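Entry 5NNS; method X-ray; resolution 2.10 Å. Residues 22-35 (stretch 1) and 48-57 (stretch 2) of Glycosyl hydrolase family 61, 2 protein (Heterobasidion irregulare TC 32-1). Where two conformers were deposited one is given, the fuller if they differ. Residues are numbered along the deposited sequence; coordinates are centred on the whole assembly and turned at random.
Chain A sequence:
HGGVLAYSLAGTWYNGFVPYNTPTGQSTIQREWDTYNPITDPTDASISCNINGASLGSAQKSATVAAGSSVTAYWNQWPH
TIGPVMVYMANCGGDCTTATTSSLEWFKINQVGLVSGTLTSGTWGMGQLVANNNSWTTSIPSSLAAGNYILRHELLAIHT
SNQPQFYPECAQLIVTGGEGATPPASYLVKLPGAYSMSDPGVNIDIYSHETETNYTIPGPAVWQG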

ATOM      1  N   THR A  22       7.146 -20.415  -6.858  1.00 28.52           N
ATOM      2  CA  THR A  22       5.772 -20.843  -7.103  1.00 28.15           C
ATOM      3  C   THR A  22       4.895 -20.594  -5.871  1.00 27.20           C
ATOM      4  O   THR A  22       5.390 -20.675  -4.746  1.00 26.82           O
ATOM      5  CB  THR A  22       5.709 -22.337  -7.505  1.00 28.78           C
ATOM      6  OG1 THR A  22       4.377 -22.664  -7.916  1.00 29.24           O
ATOM      7  CG2 THR A  22       6.128 -23.267  -6.348  1.00 28.98           C
ATOM      8  N   PRO A  23       3.602 -20.261  -6.078  1.00 26.64           N
ATOM      9  CA  PRO A  23       2.732 -20.078  -4.910  1.00 26.36           C
ATOM     10  C   PRO A  23       2.393 -21.388  -4.193  1.00 26.42           C
ATOM     11  O   PRO A  23       2.097 -21.361  -2.998  1.00 25.85           O
ATOM     12  CB  PRO A  23       1.475 -19.412  -5.493  1.00 26.11           C
ATOM     13  CG  PRO A  23       1.491 -19.739  -6.944  1.00 26.17           C
ATOM     14  CD  PRO A  23       2.934 -19.854  -7.331  1.00 26.45           C
ATOM     15  N   THR A  24       2.436 -22.511  -4.917  1.00 27.14           N
ATOM     16  CA  THR A  24       2.259 -23.839  -4.321  1.00 27.69           C
ATOM     17  C   THR A  24       3.226 -24.022  -3.155  1.00 27.02           C
ATOM     18  O   THR A  24       4.433 -23.838  -3.321  1.00 28.10           O
ATOM     19  CB  THR A  24       2.526 -24.969  -5.347  1.00 28.29           C
ATOM     20  OG1 THR A  24       1.753 -24.750  -6.531  1.00 28.76           O
ATOM     21  CG2 THR A  24       2.175 -26.335  -4.759  1.00 28.26           C
ATOM     22  N   GLY A  25       2.685 -24.345  -1.982  1.00 26.34           N
ATOM     23  CA  GLY A  25       3.482 -24.556  -0.775  1.00 26.02           C
ATOM     24  C   GLY A  25       3.638 -23.342   0.125  1.00 25.98           C
ATOM     25  O   GLY A  25       3.914 -23.493   1.319  1.00 25.77           O
ATOM     26  N   GLN A  26       3.479 -22.137  -0.428  1.00 25.27           N
ATOM     27  CA  GLN A  26       3.627 -20.913   0.360  1.00 24.21           C
ATOM     28  C   GLN A  26       2.367 -20.682   1.186  1.00 23.80           C
ATOM     29  O   GLN A  26       1.264 -21.037   0.769  1.00 24.24           O
ATOM     30  CB  GLN A  26       3.924 -19.710  -0.545  1.00 24.01           C
ATOM     31  CG  GLN A  26       5.202 -19.862  -1.363  1.00 23.44           C
ATOM     32  CD  GLN A  26       5.810 -18.536  -1.806  1.00 23.27           C
ATOM     33  OE1 GLN A  26       5.981 -17.619  -1.004  1.00 23.13           O
ATOM     34  NE2 GLN A  26       6.157 -18.437  -3.081  1.00 22.81           N
ATOM     35  N   SER A  27       2.541 -20.109   2.372  1.00 23.02           N
ATOM     36  CA  SER A  27       1.430 -19.796   3.256  1.00 21.83           C
ATOM     37  C   SER A  27       1.723 -18.477   3.961  1.00 21.51           C
ATOM     38  O   SER A  27       2.746 -18.339   4.636  1.00 20.95           O
ATOM     39  CB  SER A  27       1.215 -20.918   4.273  1.00 21.50           C
ATOM     40  OG  SER A  27      -0.071 -20.816   4.855  1.00 20.95           O
ATOM     41  N   THR A  28       0.829 -17.509   3.789  1.00 21.08           N
ATOM     42  CA  THR A  28       1.039 -16.171   4.323  1.00 21.04           C
ATOM     43  C   THR A  28      -0.262 -15.391   4.422  1.00 20.60           C
ATOM     44  O   THR A  28      -1.249 -15.720   3.760  1.00 20.63           O
ATOM     45  CB  THR A  28       2.057 -15.372   3.467  1.00 21.45           C
ATOM     46  OG1 THR A  28       2.043 -13.989   3.847  1.00 21.58           O
ATOM     47  CG2 THR A  28       1.749 -15.485   1.974  1.00 21.80           C
ATOM     48  N   ILE A  29      -0.246 -14.352   5.252  1.00 20.12           N
ATOM     49  CA  ILE A  29      -1.334 -13.371   5.266  1.00 19.64           C
ATOM     50  C   ILE A  29      -1.357 -12.514   3.993  1.00 18.95           C
ATOM     51  O   ILE A  29      -2.381 -11.903   3.671  1.00 19.07           O
ATOM     52  CB  ILE A  29      -1.305 -12.458   6.516  1.00 19.92           C
ATOM     53  CG1 ILE A  29      -0.021 -11.609   6.591  1.00 19.82           C
ATOM     54  CG2 ILE A  29      -1.489 -13.291   7.777  1.00 19.76           C
ATOM     55  CD1 ILE A  29      -0.133 -10.457   7.565  1.00 19.99           C
ATOM     56  N   GLN A  30      -0.229 -12.477   3.286  1.00 18.20           N
ATOM     57  CA  GLN A  30      -0.047 -11.618   2.127  1.00 17.94           C
ATOM     58  C   GLN A  30      -0.590 -12.244   0.841  1.00 17.94           C
ATOM     59  O   GLN A  30      -0.489 -13.457   0.646  1.00 18.47           O
ATOM     60  CB  GLN A  30       1.438 -11.308   1.952  1.00 17.51           C
ATOM     61  CG  GLN A  30       1.702  -9.995   1.251  1.00 17.28           C
ATOM     62  CD  GLN A  30       3.167  -9.710   1.074  1.00 16.97           C
ATOM     63  OE1 GLN A  30       3.953 -10.611   0.768  1.00 16.56           O
ATOM     64  NE2 GLN A  30       3.548  -8.446   1.242  1.00 16.40           N
ATOM     65  N   ARG A  31      -1.155 -11.404  -0.030  1.00 17.63           N
ATOM     66  CA  ARG A  31      -1.567 -11.823  -1.369  1.00 17.26           C
ATOM     67  C   ARG A  31      -0.341 -12.037  -2.250  1.00 17.11           C
ATOM     68  O   ARG A  31       0.701 -11.400  -2.051  1.00 16.80           O
ATOM     69  CB  ARG A  31      -2.505 -10.792  -2.016  1.00 17.36           C
ATOM     70  CG  ARG A  31      -3.891 -10.702  -1.391  1.00 17.14           C
ATOM     71  CD  ARG A  31      -4.585 -12.058  -1.355  1.00 17.15           C
ATOM     72  NE  ARG A  31      -6.041 -11.949  -1.240  1.00 17.00           N
ATOM     73  CZ  ARG A  31      -6.891 -11.773  -2.256  1.00 16.76           C
ATOM     74  NH1 ARG A  31      -6.466 -11.665  -3.516  1.00 16.71           N
ATOM     75  NH2 ARG A  31      -8.192 -11.697  -2.008  1.00 16.92           N
ATOM     76  N   GLU A  32      -0.475 -12.949  -3.214  1.00 16.46           N
ATOM     77  CA  GLU A  32       0.636 -13.344  -4.074  1.00 16.16           C
ATOM     78  C   GLU A  32       1.099 -12.173  -4.928  1.00 15.91           C
ATOM     79  O   GLU A  32       0.288 -11.529  -5.579  1.00 16.29           O
ATOM     80  CB  GLU A  32       0.222 -14.508  -4.980  1.00 16.40           C
ATOM     81  CG  GLU A  32       1.195 -14.853  -6.106  1.00 16.61           C
ATOM     82  CD  GLU A  32       0.771 -16.078  -6.902  1.00 16.97           C
ATOM     83  OE1 GLU A  32      -0.223 -16.735  -6.525  1.00 17.50           O
ATOM     84  OE2 GLU A  32       1.427 -16.387  -7.917  1.00 16.94           O
ATOM     85  N   TRP A  33       2.399 -11.905  -4.906  1.00 15.35           N
ATOM     86  CA  TRP A  33       3.023 -10.970  -5.838  1.00 14.93           C
ATOM     87  C   TRP A  33       4.287 -11.629  -6.371  1.00 14.82           C
ATOM     88  O   TRP A  33       5.098 -12.129  -5.600  1.00 14.53           O
ATOM     89  CB  TRP A  33       3.301  -9.616  -5.164  1.00 14.60           C
ATOM     90  CG  TRP A  33       4.190  -9.645  -3.936  1.00 14.35           C
ATOM     91  CD1 TRP A  33       3.866 -10.099  -2.692  1.00 14.22           C
ATOM     92  CD2 TRP A  33       5.532  -9.160  -3.845  1.00 14.10           C
ATOM     93  NE1 TRP A  33       4.928  -9.937  -1.836  1.00 14.07           N
ATOM     94  CE2 TRP A  33       5.962  -9.357  -2.518  1.00 14.05           C
ATOM     95  CE3 TRP A  33       6.413  -8.569  -4.760  1.00 14.25           C
ATOM     96  CZ2 TRP A  33       7.246  -9.002  -2.079  1.00 14.07           C
ATOM     97  CZ3 TRP A  33       7.693  -8.203  -4.327  1.00 14.14           C
ATOM     98  CH2 TRP A  33       8.091  -8.420  -2.994  1.00 14.19           C
ATOM     99  N   ASP A  34       4.449 -11.627  -7.691  1.00 15.31           N
ATOM    100  CA  ASP A  34       5.380 -12.541  -8.369  1.00 15.54           C
ATOM    101  C   ASP A  34       6.764 -12.005  -8.755  1.00 15.44           C
ATOM    102  O   ASP A  34       7.654 -12.807  -9.054  1.00 15.53           O
ATOM    103  CB  ASP A  34       4.699 -13.119  -9.611  1.00 16.23           C
ATOM    104  CG  ASP A  34       3.435 -13.904  -9.271  1.00 16.79           C
ATOM    105  OD1 ASP A  34       3.458 -14.665  -8.288  1.00 17.13           O
ATOM    106  OD2 ASP A  34       2.419 -13.757  -9.983  1.00 17.44           O
ATOM    107  N   THR A  35       6.951 -10.685  -8.724  0.50 15.30           N
ATOM    108  CA  THR A  35       8.219 -10.080  -9.118  0.50 15.19           C
ATOM    109  C   THR A  35       8.479  -8.796  -8.359  0.50 15.17           C
ATOM    110  O   THR A  35       7.565  -8.205  -7.790  0.50 15.15           O
ATOM    111  CB  THR A  35       8.226  -9.752 -10.619  0.50 15.37           C
ATOM    112  OG1 THR A  35       9.460  -9.111 -10.965  0.50 15.47           O
ATOM    113  CG2 THR A  35       7.058  -8.831 -10.969  0.50 15.39           C
ATOM    114  N   SER A  48      -4.247  -3.050  -7.512  1.00 14.64           N
ATOM    115  CA  SER A  48      -4.711  -3.189  -6.129  1.00 14.81           C
ATOM    116  C   SER A  48      -3.765  -4.032  -5.274  1.00 14.95           C
ATOM    117  O   SER A  48      -3.322  -3.573  -4.222  1.00 14.50           O
ATOM    118  CB  SER A  48      -6.129  -3.766  -6.056  1.00 14.83           C
ATOM    119  OG  SER A  48      -6.218  -5.019  -6.709  1.00 15.27           O
ATOM    120  N   CYS A  49      -3.450  -5.248  -5.731  1.00 15.42           N
ATOM    121  CA  CYS A  49      -2.621  -6.176  -4.951  1.00 15.69           C
ATOM    122  C   CYS A  49      -1.467  -6.809  -5.727  1.00 15.77           C
ATOM    123  O   CYS A  49      -0.954  -7.863  -5.339  1.00 15.71           O
ATOM    124  CB  CYS A  49      -3.520  -7.232  -4.301  1.00 16.00           C
ATOM    125  SG  CYS A  49      -4.694  -6.505  -3.136  1.00 16.54           S
ATOM    126  N   ASN A  50      -1.029  -6.121  -6.787  1.00 15.71           N
ATOM    127  CA  ASN A  50       0.090  -6.534  -7.642  1.00 15.43           C
ATOM    128  C   ASN A  50      -0.274  -7.710  -8.544  1.00 15.45           C
ATOM    129  O   ASN A  50      -1.403  -8.188  -8.516  1.00 15.28           O
ATOM    130  CB  ASN A  50       1.354  -6.846  -6.814  1.00 15.16           C
ATOM    131  CG  ASN A  50       2.626  -6.314  -7.459  1.00 14.92           C
ATOM    132  OD1 ASN A  50       2.773  -6.331  -8.690  1.00 14.58           O
ATOM    133  ND2 ASN A  50       3.559  -5.854  -6.631  1.00 14.64           N
ATOM    134  N   ILE A  51       0.688  -8.136  -9.361  1.00 15.73           N
ATOM    135  CA  ILE A  51       0.534  -9.257 -10.273  1.00 16.09           C
ATOM    136  C   ILE A  51       1.112 -10.528  -9.619  1.00 16.71           C
ATOM    137  O   ILE A  51       2.274 -10.526  -9.223  1.00 16.40           O
ATOM    138  CB  ILE A  51       1.249  -8.987 -11.618  1.00 15.99           C
ATOM    139  CG1 ILE A  51       0.578  -7.814 -12.351  1.00 15.97           C
ATOM    140  CG2 ILE A  51       1.231 -10.233 -12.509  1.00 16.06           C
ATOM    141  CD1 ILE A  51       1.411  -7.209 -13.467  1.00 15.96           C
ATOM    142  N   ASN A  52       0.341 -11.615  -9.500  1.00 17.30           N
ATOM    143  CA  ASN A  52      -1.064 -11.707  -9.943  1.00 17.58           C
ATOM    144  C   ASN A  52      -2.071 -11.265  -8.872  1.00 17.98           C
ATOM    145  O   ASN A  52      -3.261 -11.170  -9.154  1.00 18.77           O
ATOM    146  CB  ASN A  52      -1.392 -13.120 -10.452  1.00 17.63           C
ATOM    147  CG  ASN A  52      -1.184 -14.205  -9.408  1.00 17.72           C
ATOM    148  OD1 ASN A  52      -1.001 -13.935  -8.220  1.00 17.83           O
ATOM    149  ND2 ASN A  52      -1.209 -15.449  -9.857  1.00 18.06           N
ATOM    150  N   GLY A  53      -1.606 -11.008  -7.649  1.00 18.18           N
ATOM    151  CA  GLY A  53      -2.482 -10.587  -6.552  1.00 18.46           C
ATOM    152  C   GLY A  53      -3.371 -11.702  -6.025  1.00 18.96           C
ATOM    153  O   GLY A  53      -4.317 -11.443  -5.276  1.00 18.50           O
ATOM    154  N   ALA A  54      -3.043 -12.945  -6.381  1.00 19.64           N
ATOM    155  CA  ALA A  54      -3.936 -14.068  -6.153  1.00 20.13           C
ATOM    156  C   ALA A  54      -4.001 -14.451  -4.681  1.00 20.68           C
ATOM    157  O   ALA A  54      -3.029 -14.302  -3.930  1.00 21.05           O
ATOM    158  CB  ALA A  54      -3.510 -15.267  -6.987  1.00 20.26           C
ATOM    159  N   SER A  55      -5.177 -14.915  -4.281  1.00 20.94           N
ATOM    160  CA  SER A  55      -5.375 -15.579  -3.006  1.00 21.26           C
ATOM    161  C   SER A  55      -4.629 -16.915  -3.020  1.00 21.47           C
ATOM    162  O   SER A  55      -4.418 -17.498  -4.078  1.00 20.73           O
ATOM    163  CB  SER A  55      -6.869 -15.824  -2.802  1.00 21.39           C
ATOM    164  OG  SER A  55      -7.136 -16.500  -1.597  1.00 21.48           O
ATOM    165  N   LEU A  56      -4.244 -17.391  -1.839  1.00 22.33           N
ATOM    166  CA  LEU A  56      -3.587 -18.695  -1.693  1.00 23.54           C
ATOM    167  C   LEU A  56      -4.545 -19.829  -1.281  1.00 24.14           C
ATOM    168  O   LEU A  56      -4.090 -20.902  -0.876  1.00 23.89           O
ATOM    169  CB  LEU A  56      -2.426 -18.582  -0.698  1.00 23.53           C
ATOM    170  CG  LEU A  56      -1.331 -17.575  -1.067  1.00 23.51           C
ATOM    171  CD1 LEU A  56      -0.343 -17.444   0.076  1.00 23.74           C
ATOM    172  CD2 LEU A  56      -0.619 -17.988  -2.344  1.00 23.60           C
ATOM    173  N   GLY A  57      -5.855 -19.599  -1.386  1.00 24.99           N
ATOM    174  CA  GLY A  57      -6.851 -20.636  -1.124  1.00 25.48           C
ATOM    175  C   GLY A  57      -6.830 -21.122   0.316  1.00 26.35           C
ATOM    176  O   GLY A  57      -7.003 -20.328   1.247  1.00 26.07           O
TER
HETATM  177  O   HOH W   1       0.172  -8.404  -2.636  1.00 13.33           O
HETATM  178  O   HOH W   2       6.304  -5.725  -7.520  1.00 11.36           O

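What ties the two backbones together? Neither stretch forms a regular helix or strand, yet their main chains run close enough between Glu32 and Asp34 to bond directly, with Trp33 and Asn52 paired in a single beta bridge. Glu32 N donates to Ala54 O at 3.0 Å and nearly in line, while Gly53 N returns a weak hydrogen bond to Glu32 O at 2.9 Å. Farther along, Asp34 N donates to Ile51 O at 2.9 Å, and the same carbonyl receives a CA-H...O contact, with Trp33 CA 3.5 Å from Ile51 O. The peptide bond before Asn52 is cis. Glycine suits position 53: Gly53 has a positive phi, and a CB here would clash with Asn50 O.

How do charged and polar side chains add to this? The buried Arg31 curls with chi1 and chi2 both m, so that NH1 donates to Gly53 O at 2.8 Å; that carbonyl lies at the edge of the guanidinium, near its plane, where the N-H groups point. Ser55 CB lies over one face of the group, 4.1 Å from Arg31 CZ. NE and NH2 find partners elsewhere in the structure. Asp34, pointing toward the other stretch, uses OD2 to accept a weak hydrogen bond from Asn52 N at 3.0 Å.

Where does the buried carboxylate of Glu32 go? The CA-to-CB bond of Glu32 points toward stretch 2, and the extended side chain, t at chi1 and chi2, places Glu32 OE1 3.6 Å from Ala54 CB. Asn52 OD1 lies 3.1 Å from Glu32 CD, but this amide oxygen accepts from Ala54 N at 2.9 Å, which links the Asn52 side chain to the backbone two residues on. Glu32 OE2 and Asp34 OD1 are only 2.7 Å apart, so one of the two acids probably holds a proton and donates it to the other.

What fills the apolar end of the contact? Leu56 has the largest area covered by the other stretch of any residue here, and its branched side chain spreads its methyls over several neighbours. Leu56 CD1 lies 3.4 Å from Thr28 CG2, while Leu56 CD2 sits 4.0 Å from Pro23 CB, at the start of a type II turn. At the other end of the contact, Trp33 CB packs 3.8 Å from Asn50 CB, although the end of the tryptophan side chain leads away and its NE1 donates to Gln30 OE1 at 2.9 Å.

Does water contribute? Water 1 bridges the stretches, donating to Arg31 O at 3.1 Å and to Cys49 O at 3.0 Å, two carbonyls that do not bond to each other directly.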